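Local coordinates for TetR-family transcriptional regulator (Pectobacterium atrosepticum, PDB 2HYT), which probably binds cis-regulatory DNA through a helix-turn-helix domain and acts as a transcriptional regulator of the TetR family, at residues Y30-L38 with L49-L60; D85-C93 with S131-Q142. One frame throughout, in Å; residues are numbered along the deposited sequence.

Contact 1. Residues Y30-L38 with L49-L60; sequences YADTSMDDL and LYHHFGDKKGLL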
loop_
_atom_site.group_PDB
_atom_site.type_symbol
_atom_site.label_atom_id
_atom_site.label_comp_id
_atom_site.label_asym_id
_atom_site.label_seq_id
_atom_site.Cartn_x
_atom_site.Cartn_y
_atom_site.Cartn_z
ATOM N N TYR A 30 -2.745 2.653 21.683
ATOM C CA TYR A 30 -3.463 1.420 21.341
ATOM C C TYR A 30 -2.764 0.186 21.945
ATOM O O TYR A 30 -3.402 -0.601 22.628
ATOM C CB TYR A 30 -3.579 1.257 19.829
ATOM C CG TYR A 30 -4.193 -0.061 19.414
ATOM C CD1 TYR A 30 -5.585 -0.235 19.405
ATOM C CD2 TYR A 30 -3.411 -1.131 19.015
ATOM C CE1 TYR A 30 -6.144 -1.432 19.030
ATOM C CE2 TYR A 30 -3.979 -2.336 18.650
ATOM C CZ TYR A 30 -5.356 -2.470 18.639
ATOM O OH TYR A 30 -5.885 -3.699 18.286
ATOM N N ALA A 31 -1.459 0.007 21.701
ATOM C CA ALA A 31 -0.767 -1.219 22.203
ATOM C C ALA A 31 -0.797 -1.334 23.717
ATOM O O ALA A 31 -0.839 -2.436 24.287
ATOM C CB ALA A 31 0.663 -1.256 21.710
ATOM N N ASP A 32 -0.784 -0.158 24.354
ATOM C CA ASP A 32 -0.726 -0.019 25.794
ATOM C C ASP A 32 -2.037 -0.316 26.475
ATOM O O ASP A 32 -2.051 -0.492 27.692
ATOM C CB ASP A 32 -0.363 1.430 26.153
ATOM C CG ASP A 32 0.893 1.913 25.473
ATOM O OD1 ASP A 32 0.852 2.098 24.211
ATOM O OD2 ASP A 32 1.881 2.142 26.218
ATOM N N THR A 33 -3.127 -0.358 25.718
ATOM C CA THR A 33 -4.484 -0.426 26.282
ATOM C C THR A 33 -5.187 -1.721 25.950
ATOM O O THR A 33 -5.534 -1.946 24.818
ATOM C CB THR A 33 -5.325 0.758 25.835
ATOM O OG1 THR A 33 -4.625 1.981 26.140
ATOM C CG2 THR A 33 -6.661 0.735 26.562
ATOM N N SER A 34 -5.367 -2.585 26.933
ATOM C CA SER A 34 -6.108 -3.802 26.733
ATOM C C SER A 34 -7.600 -3.511 26.732
ATOM O O SER A 34 -8.040 -2.413 27.087
ATOM C CB SER A 34 -5.819 -4.788 27.857
ATOM O OG SER A 34 -6.274 -4.336 29.130
HETATM N N MSE A 35 -8.389 -4.503 26.348
HETATM C CA MSE A 35 -9.831 -4.352 26.427
HETATM C C MSE A 35 -10.283 -4.150 27.866
HETATM O O MSE A 35 -11.182 -3.327 28.153
HETATM C CB MSE A 35 -10.544 -5.572 25.842
HETATM C CG MSE A 35 -10.238 -5.777 24.424
HETATM SE SE MSE A 35 -11.300 -4.602 23.290
HETATM C CE MSE A 35 -12.798 -5.732 22.863
ATOM N N ASP A 36 -9.685 -4.893 28.793
ATOM C CA ASP A 36 -9.985 -4.677 30.199
ATOM C C ASP A 36 -9.553 -3.293 30.682
ATOM O O ASP A 36 -10.218 -2.705 31.554
ATOM C CB ASP A 36 -9.349 -5.759 31.090
ATOM C CG ASP A 36 -9.998 -7.143 30.911
ATOM O OD1 ASP A 36 -11.022 -7.295 30.211
ATOM O OD2 ASP A 36 -9.460 -8.091 31.525
ATOM N N ASP A 37 -8.420 -2.784 30.171
ATOM C CA ASP A 37 -7.966 -1.438 30.552
ATOM C C ASP A 37 -9.031 -0.418 30.123
ATOM O O ASP A 37 -9.378 0.503 30.885
ATOM C CB ASP A 37 -6.640 -1.049 29.907
ATOM C CG ASP A 37 -5.437 -1.820 30.450
ATOM O OD1 ASP A 37 -5.463 -2.286 31.616
ATOM O OD2 ASP A 37 -4.451 -1.955 29.682
ATOM N N LEU A 38 -9.523 -0.582 28.902
ATOM C CA LEU A 38 -10.478 0.381 28.336
ATOM C C LEU A 38 -11.756 0.323 29.135
ATOM O O LEU A 38 -12.337 1.359 29.484
ATOM C CB LEU A 38 -10.718 0.041 26.866
ATOM C CG LEU A 38 -11.585 0.954 26.041
ATOM C CD1 LEU A 38 -11.395 2.405 26.307
ATOM C CD2 LEU A 38 -11.261 0.574 24.574
ATOM N N LEU A 49 -17.570 -4.248 25.379
ATOM C CA LEU A 49 -16.677 -4.151 24.216
ATOM C C LEU A 49 -16.573 -5.488 23.472
ATOM O O LEU A 49 -16.628 -5.514 22.249
ATOM C CB LEU A 49 -15.287 -3.684 24.635
ATOM C CG LEU A 49 -15.141 -2.265 25.163
ATOM C CD1 LEU A 49 -13.725 -2.058 25.724
ATOM C CD2 LEU A 49 -15.468 -1.282 24.085
ATOM N N TYR A 50 -16.459 -6.612 24.198
ATOM C CA TYR A 50 -16.446 -7.899 23.508
ATOM C C TYR A 50 -17.775 -8.166 22.776
ATOM O O TYR A 50 -17.806 -8.655 21.637
ATOM C CB TYR A 50 -16.154 -9.047 24.437
ATOM C CG TYR A 50 -14.747 -9.033 24.989
ATOM C CD1 TYR A 50 -13.660 -9.078 24.126
ATOM C CD2 TYR A 50 -14.518 -9.002 26.329
ATOM C CE1 TYR A 50 -12.372 -9.087 24.598
ATOM C CE2 TYR A 50 -13.219 -9.011 26.815
ATOM C CZ TYR A 50 -12.170 -9.036 25.944
ATOM O OH TYR A 50 -10.882 -9.068 26.425
ATOM N N HIS A 51 -18.871 -7.816 23.408
ATOM C CA HIS A 51 -20.179 -8.020 22.792
ATOM C C HIS A 51 -20.365 -7.267 21.483
ATOM O O HIS A 51 -20.853 -7.796 20.487
ATOM C CB HIS A 51 -21.224 -7.545 23.781
ATOM C CG HIS A 51 -22.618 -7.700 23.310
ATOM N ND1 HIS A 51 -23.162 -8.936 23.026
ATOM C CD2 HIS A 51 -23.625 -6.803 23.177
ATOM C CE1 HIS A 51 -24.430 -8.782 22.674
ATOM N NE2 HIS A 51 -24.739 -7.504 22.771
ATOM N N HIS A 52 -19.899 -6.011 21.459
ATOM C CA HIS A 52 -20.021 -5.229 20.240
ATOM C C HIS A 52 -18.960 -5.492 19.157
ATOM O O HIS A 52 -19.260 -5.369 17.953
ATOM C CB HIS A 52 -20.061 -3.723 20.565
ATOM C CG HIS A 52 -21.364 -3.282 21.140
ATOM N ND1 HIS A 52 -22.383 -2.762 20.367
ATOM C CD2 HIS A 52 -21.826 -3.331 22.401
ATOM C CE1 HIS A 52 -23.400 -2.455 21.152
ATOM N NE2 HIS A 52 -23.106 -2.832 22.383
ATOM N N PHE A 53 -17.706 -5.748 19.554
ATOM C CA PHE A 53 -16.599 -5.772 18.614
ATOM C C PHE A 53 -15.873 -7.121 18.493
ATOM O O PHE A 53 -15.075 -7.292 17.586
ATOM C CB PHE A 53 -15.604 -4.667 18.993
ATOM C CG PHE A 53 -16.231 -3.293 19.040
ATOM C CD1 PHE A 53 -16.559 -2.625 17.886
ATOM C CD2 PHE A 53 -16.589 -2.722 20.239
ATOM C CE1 PHE A 53 -17.173 -1.386 17.927
ATOM C CE2 PHE A 53 -17.161 -1.463 20.280
ATOM C CZ PHE A 53 -17.503 -0.823 19.127
ATOM N N GLY A 54 -16.127 -8.053 19.405
ATOM C CA GLY A 54 -15.556 -9.399 19.309
ATOM C C GLY A 54 -14.198 -9.500 19.970
ATOM O O GLY A 54 -13.978 -10.280 20.895
ATOM N N ASP A 55 -13.271 -8.700 19.443
ATOM C CA ASP A 55 -11.880 -8.634 19.952
ATOM C C ASP A 55 -11.295 -7.272 19.732
ATOM O O ASP A 55 -11.907 -6.420 19.108
ATOM C CB ASP A 55 -10.998 -9.747 19.322
ATOM C CG ASP A 55 -10.910 -9.699 17.801
ATOM O OD1 ASP A 55 -11.422 -8.778 17.124
ATOM O OD2 ASP A 55 -10.254 -10.640 17.241
ATOM N N LYS A 56 -10.074 -7.075 20.230
ATOM C CA LYS A 56 -9.401 -5.783 20.094
ATOM C C LYS A 56 -9.177 -5.412 18.648
ATOM O O LYS A 56 -9.380 -4.279 18.269
ATOM C CB LYS A 56 -8.068 -5.793 20.884
ATOM C CG LYS A 56 -7.472 -4.416 21.122
ATOM C CD LYS A 56 -6.153 -4.558 21.852
ATOM C CE LYS A 56 -5.582 -3.204 22.156
ATOM N NZ LYS A 56 -4.229 -3.372 22.683
ATOM N N LYS A 57 -8.781 -6.363 17.817
ATOM C CA LYS A 57 -8.582 -6.073 16.413
ATOM C C LYS A 57 -9.866 -5.595 15.740
ATOM O O LYS A 57 -9.871 -4.721 14.891
ATOM C CB LYS A 57 -8.050 -7.314 15.694
ATOM C CG LYS A 57 -6.655 -7.685 16.117
ATOM C CD LYS A 57 -6.196 -8.891 15.249
ATOM C CE LYS A 57 -4.842 -9.476 15.684
ATOM N NZ LYS A 57 -4.452 -10.609 14.759
ATOM N N GLY A 58 -10.975 -6.204 16.136
ATOM C CA GLY A 58 -12.281 -5.810 15.624
ATOM C C GLY A 58 -12.635 -4.351 15.988
ATOM O O GLY A 58 -13.188 -3.578 15.223
ATOM N N LEU A 59 -12.328 -4.000 17.237
ATOM C CA LEU A 59 -12.494 -2.635 17.719
ATOM C C LEU A 59 -11.623 -1.686 16.898
ATOM O O LEU A 59 -12.096 -0.640 16.406
ATOM C CB LEU A 59 -12.169 -2.565 19.195
ATOM C CG LEU A 59 -12.262 -1.169 19.825
ATOM C CD1 LEU A 59 -13.583 -0.425 19.520
ATOM C CD2 LEU A 59 -11.986 -1.303 21.385
ATOM N N LEU A 60 -10.350 -2.052 16.750
ATOM C CA LEU A 60 -9.440 -1.233 15.954
ATOM C C LEU A 60 -9.998 -1.021 14.533
ATOM O O LEU A 60 -9.997 0.106 14.014
ATOM C CB LEU A 60 -8.044 -1.829 15.869
ATOM C CG LEU A 60 -7.020 -0.996 15.086
ATOM C CD1 LEU A 60 -6.786 0.399 15.682
ATOM C CD2 LEU A 60 -5.704 -1.799 14.923
HETATM O O HOH W 1 -10.357 -9.584 28.757
#

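Contact 2. Residues D85-C93 with S131-Q142; sequences DWEGFRCRC and SMQRLIDNLIRQ. With EDO (1,2-ethanediol), chain B.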
loop_
_atom_site.group_PDB
_atom_site.type_symbol
_atom_site.label_atom_id
_atom_site.label_comp_id
_atom_site.label_asym_id
_atom_site.label_seq_id
_atom_site.Cartn_x
_atom_site.Cartn_y
_atom_site.Cartn_z
ATOM N N ASP A 85 -9.255 24.677 -9.486
ATOM C CA ASP A 85 -9.395 23.252 -9.257
ATOM C C ASP A 85 -8.053 22.509 -9.234
ATOM O O ASP A 85 -7.901 21.528 -8.481
ATOM C CB ASP A 85 -10.376 22.648 -10.225
ATOM C CG ASP A 85 -11.793 23.248 -10.052
ATOM O OD1 ASP A 85 -12.122 23.663 -8.918
ATOM O OD2 ASP A 85 -12.518 23.355 -11.040
ATOM N N TRP A 86 -7.096 22.980 -10.017
ATOM C CA TRP A 86 -5.758 22.369 -9.954
ATOM C C TRP A 86 -5.129 22.607 -8.584
ATOM O O TRP A 86 -4.585 21.673 -7.962
ATOM C CB TRP A 86 -4.838 22.917 -11.033
ATOM C CG TRP A 86 -3.457 22.371 -10.927
ATOM C CD1 TRP A 86 -2.326 23.083 -10.650
ATOM C CD2 TRP A 86 -3.039 21.000 -11.076
ATOM N NE1 TRP A 86 -1.237 22.245 -10.612
ATOM C CE2 TRP A 86 -1.642 20.965 -10.875
ATOM C CE3 TRP A 86 -3.692 19.821 -11.379
ATOM C CZ2 TRP A 86 -0.897 19.772 -10.953
ATOM C CZ3 TRP A 86 -2.959 18.646 -11.448
ATOM C CH2 TRP A 86 -1.567 18.643 -11.267
ATOM N N GLU A 87 -5.228 23.828 -8.078
ATOM C CA GLU A 87 -4.660 24.135 -6.760
ATOM C C GLU A 87 -5.418 23.383 -5.671
ATOM O O GLU A 87 -4.828 22.945 -4.698
ATOM C CB GLU A 87 -4.651 25.643 -6.500
ATOM C CG GLU A 87 -3.794 26.431 -7.479
ATOM C CD GLU A 87 -2.317 26.075 -7.423
ATOM O OE1 GLU A 87 -1.823 25.690 -6.348
ATOM O OE2 GLU A 87 -1.654 26.194 -8.465
ATOM N N GLY A 88 -6.721 23.186 -5.857
ATOM C CA GLY A 88 -7.487 22.410 -4.915
ATOM C C GLY A 88 -7.026 20.946 -4.875
ATOM O O GLY A 88 -7.011 20.289 -3.823
ATOM N N PHE A 89 -6.677 20.414 -6.037
ATOM C CA PHE A 89 -6.167 19.041 -6.133
ATOM C C PHE A 89 -4.803 18.939 -5.450
ATOM O O PHE A 89 -4.583 18.010 -4.674
ATOM C CB PHE A 89 -6.091 18.639 -7.623
ATOM C CG PHE A 89 -5.172 17.481 -7.891
ATOM C CD1 PHE A 89 -5.580 16.218 -7.651
ATOM C CD2 PHE A 89 -3.902 17.682 -8.415
ATOM C CE1 PHE A 89 -4.742 15.138 -7.923
ATOM C CE2 PHE A 89 -3.074 16.624 -8.695
ATOM C CZ PHE A 89 -3.499 15.328 -8.434
ATOM N N ARG A 90 -3.907 19.888 -5.709
ATOM C CA ARG A 90 -2.579 19.915 -5.017
ATOM C C ARG A 90 -2.796 20.012 -3.522
ATOM O O ARG A 90 -2.132 19.326 -2.749
ATOM C CB ARG A 90 -1.725 21.088 -5.484
ATOM C CG ARG A 90 -1.232 20.927 -6.928
ATOM C CD ARG A 90 -0.387 22.139 -7.399
ATOM N NE ARG A 90 0.626 22.538 -6.439
ATOM C CZ ARG A 90 1.140 23.756 -6.312
ATOM N NH1 ARG A 90 0.762 24.745 -7.110
ATOM N NH2 ARG A 90 2.047 23.985 -5.369
ATOM N N CYS A 91 -3.702 20.886 -3.105
ATOM C CA CYS A 91 -3.958 21.090 -1.689
ATOM C C CYS A 91 -4.505 19.835 -1.020
ATOM O O CYS A 91 -4.110 19.525 0.078
ATOM C CB CYS A 91 -4.928 22.238 -1.511
ATOM S SG CYS A 91 -5.192 22.671 0.172
ATOM N N ARG A 92 -5.398 19.133 -1.714
ATOM C CA ARG A 92 -5.968 17.892 -1.214
ATOM C C ARG A 92 -4.872 16.815 -1.060
ATOM O O ARG A 92 -4.786 16.107 -0.022
ATOM C CB ARG A 92 -7.035 17.409 -2.161
ATOM C CG ARG A 92 -7.632 16.100 -1.797
ATOM C CD ARG A 92 -8.880 15.857 -2.592
ATOM N NE ARG A 92 -9.208 14.437 -2.631
ATOM C CZ ARG A 92 -10.346 13.957 -3.103
ATOM N NH1 ARG A 92 -11.295 14.764 -3.556
ATOM N NH2 ARG A 92 -10.524 12.633 -3.101
ATOM N N CYS A 93 -4.047 16.684 -2.094
ATOM C CA CYS A 93 -2.942 15.737 -2.028
ATOM C C CYS A 93 -1.970 16.072 -0.881
ATOM O O CYS A 93 -1.575 15.172 -0.099
ATOM C CB CYS A 93 -2.195 15.634 -3.352
ATOM S SG CYS A 93 -3.138 14.941 -4.718
ATOM N N SER A 131 -12.958 8.123 -5.137
ATOM C CA SER A 131 -13.074 9.544 -4.802
ATOM C C SER A 131 -12.067 10.345 -5.610
ATOM O O SER A 131 -12.404 11.345 -6.237
ATOM C CB SER A 131 -12.857 9.776 -3.329
ATOM O OG SER A 131 -12.988 11.149 -3.014
HETATM N N MSE A 132 -10.815 9.927 -5.614
HETATM C CA MSE A 132 -9.811 10.635 -6.403
HETATM C C MSE A 132 -10.124 10.572 -7.898
HETATM O O MSE A 132 -9.886 11.532 -8.633
HETATM C CB MSE A 132 -8.420 10.072 -6.105
HETATM C CG MSE A 132 -7.340 10.659 -6.951
HETATM SE SE MSE A 132 -7.133 12.553 -6.643
HETATM C CE MSE A 132 -6.471 12.630 -4.772
ATOM N N GLN A 133 -10.662 9.445 -8.357
ATOM C CA GLN A 133 -11.067 9.280 -9.760
ATOM C C GLN A 133 -12.061 10.372 -10.185
ATOM O O GLN A 133 -11.936 10.927 -11.279
ATOM C CB GLN A 133 -11.698 7.897 -9.974
ATOM C CG GLN A 133 -12.149 7.651 -11.385
ATOM C CD GLN A 133 -12.797 6.300 -11.508
ATOM O OE1 GLN A 133 -12.640 5.448 -10.617
ATOM N NE2 GLN A 133 -13.521 6.094 -12.595
ATOM N N ARG A 134 -13.049 10.674 -9.339
ATOM C CA ARG A 134 -14.053 11.720 -9.647
ATOM C C ARG A 134 -13.347 13.045 -9.908
ATOM O O ARG A 134 -13.637 13.770 -10.883
ATOM C CB ARG A 134 -15.035 11.924 -8.494
ATOM C CG ARG A 134 -16.078 10.834 -8.340
ATOM C CD ARG A 134 -17.091 11.200 -7.257
ATOM N NE ARG A 134 -16.577 10.933 -5.914
ATOM C CZ ARG A 134 -16.885 11.623 -4.814
ATOM N NH1 ARG A 134 -17.715 12.660 -4.850
ATOM N NH2 ARG A 134 -16.358 11.269 -3.657
ATOM N N LEU A 135 -12.396 13.360 -9.044
ATOM C CA LEU A 135 -11.641 14.597 -9.201
ATOM C C LEU A 135 -10.770 14.615 -10.495
ATOM O O LEU A 135 -10.734 15.577 -11.236
ATOM C CB LEU A 135 -10.812 14.834 -7.939
ATOM C CG LEU A 135 -9.938 16.093 -7.942
ATOM C CD1 LEU A 135 -10.750 17.353 -8.198
ATOM C CD2 LEU A 135 -9.185 16.198 -6.582
ATOM N N ILE A 136 -9.991 13.555 -10.714
ATOM C CA ILE A 136 -9.190 13.434 -11.929
ATOM C C ILE A 136 -10.027 13.531 -13.195
ATOM O O ILE A 136 -9.636 14.213 -14.123
ATOM C CB ILE A 136 -8.347 12.136 -11.885
ATOM C CG1 ILE A 136 -7.346 12.257 -10.764
ATOM C CG2 ILE A 136 -7.688 11.874 -13.220
ATOM C CD1 ILE A 136 -6.288 13.342 -11.004
ATOM N N ASP A 137 -11.148 12.830 -13.242
ATOM C CA ASP A 137 -12.085 12.856 -14.383
ATOM C C ASP A 137 -12.475 14.305 -14.681
ATOM O O ASP A 137 -12.416 14.770 -15.820
ATOM C CB ASP A 137 -13.308 12.007 -14.022
ATOM C CG ASP A 137 -14.287 11.856 -15.155
ATOM O OD1 ASP A 137 -14.941 12.863 -15.489
ATOM O OD2 ASP A 137 -14.458 10.712 -15.659
ATOM N N ASN A 138 -12.869 15.015 -13.622
ATOM C CA ASN A 138 -13.199 16.429 -13.737
ATOM C C ASN A 138 -12.057 17.249 -14.341
ATOM O O ASN A 138 -12.290 18.031 -15.287
ATOM C CB ASN A 138 -13.663 16.977 -12.393
ATOM C CG ASN A 138 -13.884 18.469 -12.395
ATOM O OD1 ASN A 138 -12.942 19.233 -12.349
ATOM N ND2 ASN A 138 -15.128 18.885 -12.524
ATOM N N LEU A 139 -10.843 17.099 -13.823
ATOM C CA LEU A 139 -9.693 17.867 -14.295
ATOM C C LEU A 139 -9.299 17.519 -15.717
ATOM O O LEU A 139 -8.834 18.378 -16.476
ATOM C CB LEU A 139 -8.496 17.627 -13.371
ATOM C CG LEU A 139 -8.646 18.210 -11.953
ATOM C CD1 LEU A 139 -7.595 17.625 -10.994
ATOM C CD2 LEU A 139 -8.532 19.754 -11.982
ATOM N N ILE A 140 -9.481 16.249 -16.087
ATOM C CA ILE A 140 -9.255 15.873 -17.493
ATOM C C ILE A 140 -10.305 16.515 -18.411
ATOM O O ILE A 140 -9.983 17.093 -19.463
ATOM C CB ILE A 140 -9.188 14.346 -17.668
ATOM C CG1 ILE A 140 -7.920 13.820 -17.021
ATOM C CG2 ILE A 140 -9.184 14.026 -19.201
ATOM C CD1 ILE A 140 -7.932 12.292 -16.753
ATOM N N ARG A 141 -11.571 16.455 -18.002
ATOM C CA ARG A 141 -12.630 17.083 -18.768
ATOM C C ARG A 141 -12.400 18.593 -18.936
ATOM O O ARG A 141 -12.651 19.123 -20.009
ATOM C CB ARG A 141 -13.983 16.825 -18.096
ATOM C CG ARG A 141 -14.504 15.404 -18.267
ATOM C CD ARG A 141 -15.805 15.258 -17.574
ATOM N NE ARG A 141 -16.307 13.893 -17.664
ATOM C CZ ARG A 141 -17.195 13.487 -18.553
ATOM N NH1 ARG A 141 -17.676 14.327 -19.451
ATOM N NH2 ARG A 141 -17.587 12.227 -18.559
ATOM N N GLN A 142 -11.899 19.259 -17.903
ATOM C CA GLN A 142 -11.574 20.686 -17.947
ATOM C C GLN A 142 -10.383 21.035 -18.846
ATOM O O GLN A 142 -10.172 22.239 -19.180
ATOM C CB GLN A 142 -11.275 21.202 -16.538
ATOM C CG GLN A 142 -12.430 21.290 -15.595
ATOM C CD GLN A 142 -12.179 22.219 -14.428
ATOM O OE1 GLN A 142 -11.808 23.394 -14.632
ATOM N NE2 GLN A 142 -12.460 21.751 -13.210
HETATM C C1 EDO B . -6.247 12.047 -1.181
HETATM O O1 EDO B . -7.632 12.353 -1.453
HETATM C C2 EDO B . -6.090 10.523 -1.180
HETATM O O2 EDO B . -6.229 9.983 -2.523
HETATM O O HOH W 2 -13.543 13.570 -5.194
#

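Contact 1. Residues Y30-L38 with L49-L60
K56 lies flat across one face of the Y30 ring, the two side chains running past each other in opposite directions, while L60 covers the other face. K56 CE stands 3.8 Å from the Y30 ring centroid, 19° off the normal, and L60 CD2 makes a CH-pi contact from the far side, its side chain crossing the tyrosine at about a right angle. K56 NZ, also over the ring in cation-pi geometry, donates to Y30 O at 2.9 Å and more weakly to T33 O. That lysine reaches both carbonyls because its chain is extended throughout, with CG anti to the backbone N (chi1 -165°). Y30 O is gripped twice, since T33 N closes the type I turn from the opposite face of the carbonyl plane. These residues flank the predicted helix-turn-helix, 34-53, whose first helix begins at a capping box of S34 and D37, and the contact fastens that motif to the start of helix 56-81. Selenomethionine M35 of that first helix is a knob among L49 and Y50 of the motif and K56 and L59 beyond it. Bends at chi2 and chi3 turn its CE to 3.7 Å from L49 CB; SE approaches the Y50 ring obliquely, a Met-aromatic contact, and the M35 side chain runs opposite to that of L59. L38 and L59 meet tip to tip, CD2 to CD2 at 3.8 Å, and L49 CD1 packs across L38 CG. A water donates to D36 OD1 at 2.8 Å and lies in the plane of the Y50 ring, beside its hydroxyl.

Contact 2. Residues D85-C93 with S131-Q142
R92 reaches past M132 and L135 to S131, donating from NH2 to S131 OG at 2.9 Å with the hydroxyl tilted from the guanidinium plane. Each nitrogen of the guanidinium has a partner. NE points almost straight at O1 of an ethanediol, probably from the crystallisation liquor, which NH2 also meets weakly; NH1 donates to a water and to S79. The same water donates to S131 O at 2.7 Å, so it bridges the arginine to the backbone of the facing helix. A nearly straight run from CG to NE carries the guanidinium across to that helix. Q76 of helix 56-81 touches both R92 and S131.

Between the polar ends, helices 85-98 and 122-141 pack nearly antiparallel in the all-helical C-terminal domain of the TetR fold, their local axes 10.9 Å apart at closest approach and 153° between directions. F89 is the knob, seated among M132, L135, I136 and L139. In one of its two deposited conformers, selenomethionine M132 brings SE to the ring edge, 3.7 Å from F89 CE1, in a Met-aromatic contact, and L135 CD2 also lies in the ring plane; L139 CD1 packs against F89 CB. I157 and L189, from helices 150-170 and 174-190, add to the surroundings of this ring.

At the other end, Q142 NE2 serves two acceptors, both close to its amide plane. Q142 NE2 donates to D85 OD2 at 2.7 Å and 170°, meeting it on the anti side, the carboxylate and amide planes standing 87° apart. Q142 NE2 also donates to N138 OD1, one helical turn back and 2.7 Å away.

From the N terminus, helix 7-28 leads into contact 1, which closes a short loop: ten residues separate its segments, and they contain the end of helix 35-42 and the start of helix 48-53. The chain then runs along helix 56-81 to helix 85-98, where contact 2 opens; its 37 intervening residues include helix 103-117, and helix 122-141 completes it. The two are in series, neither nested nor crossed, with centres about 38 Å apart on opposite sides of the chain's centre. Contact 1 ties together the predicted DNA-binding end, contact 2 the C-terminal domain. Helix 56-81 joins them, its first residues in contact 1 and Q76 beside contact 2.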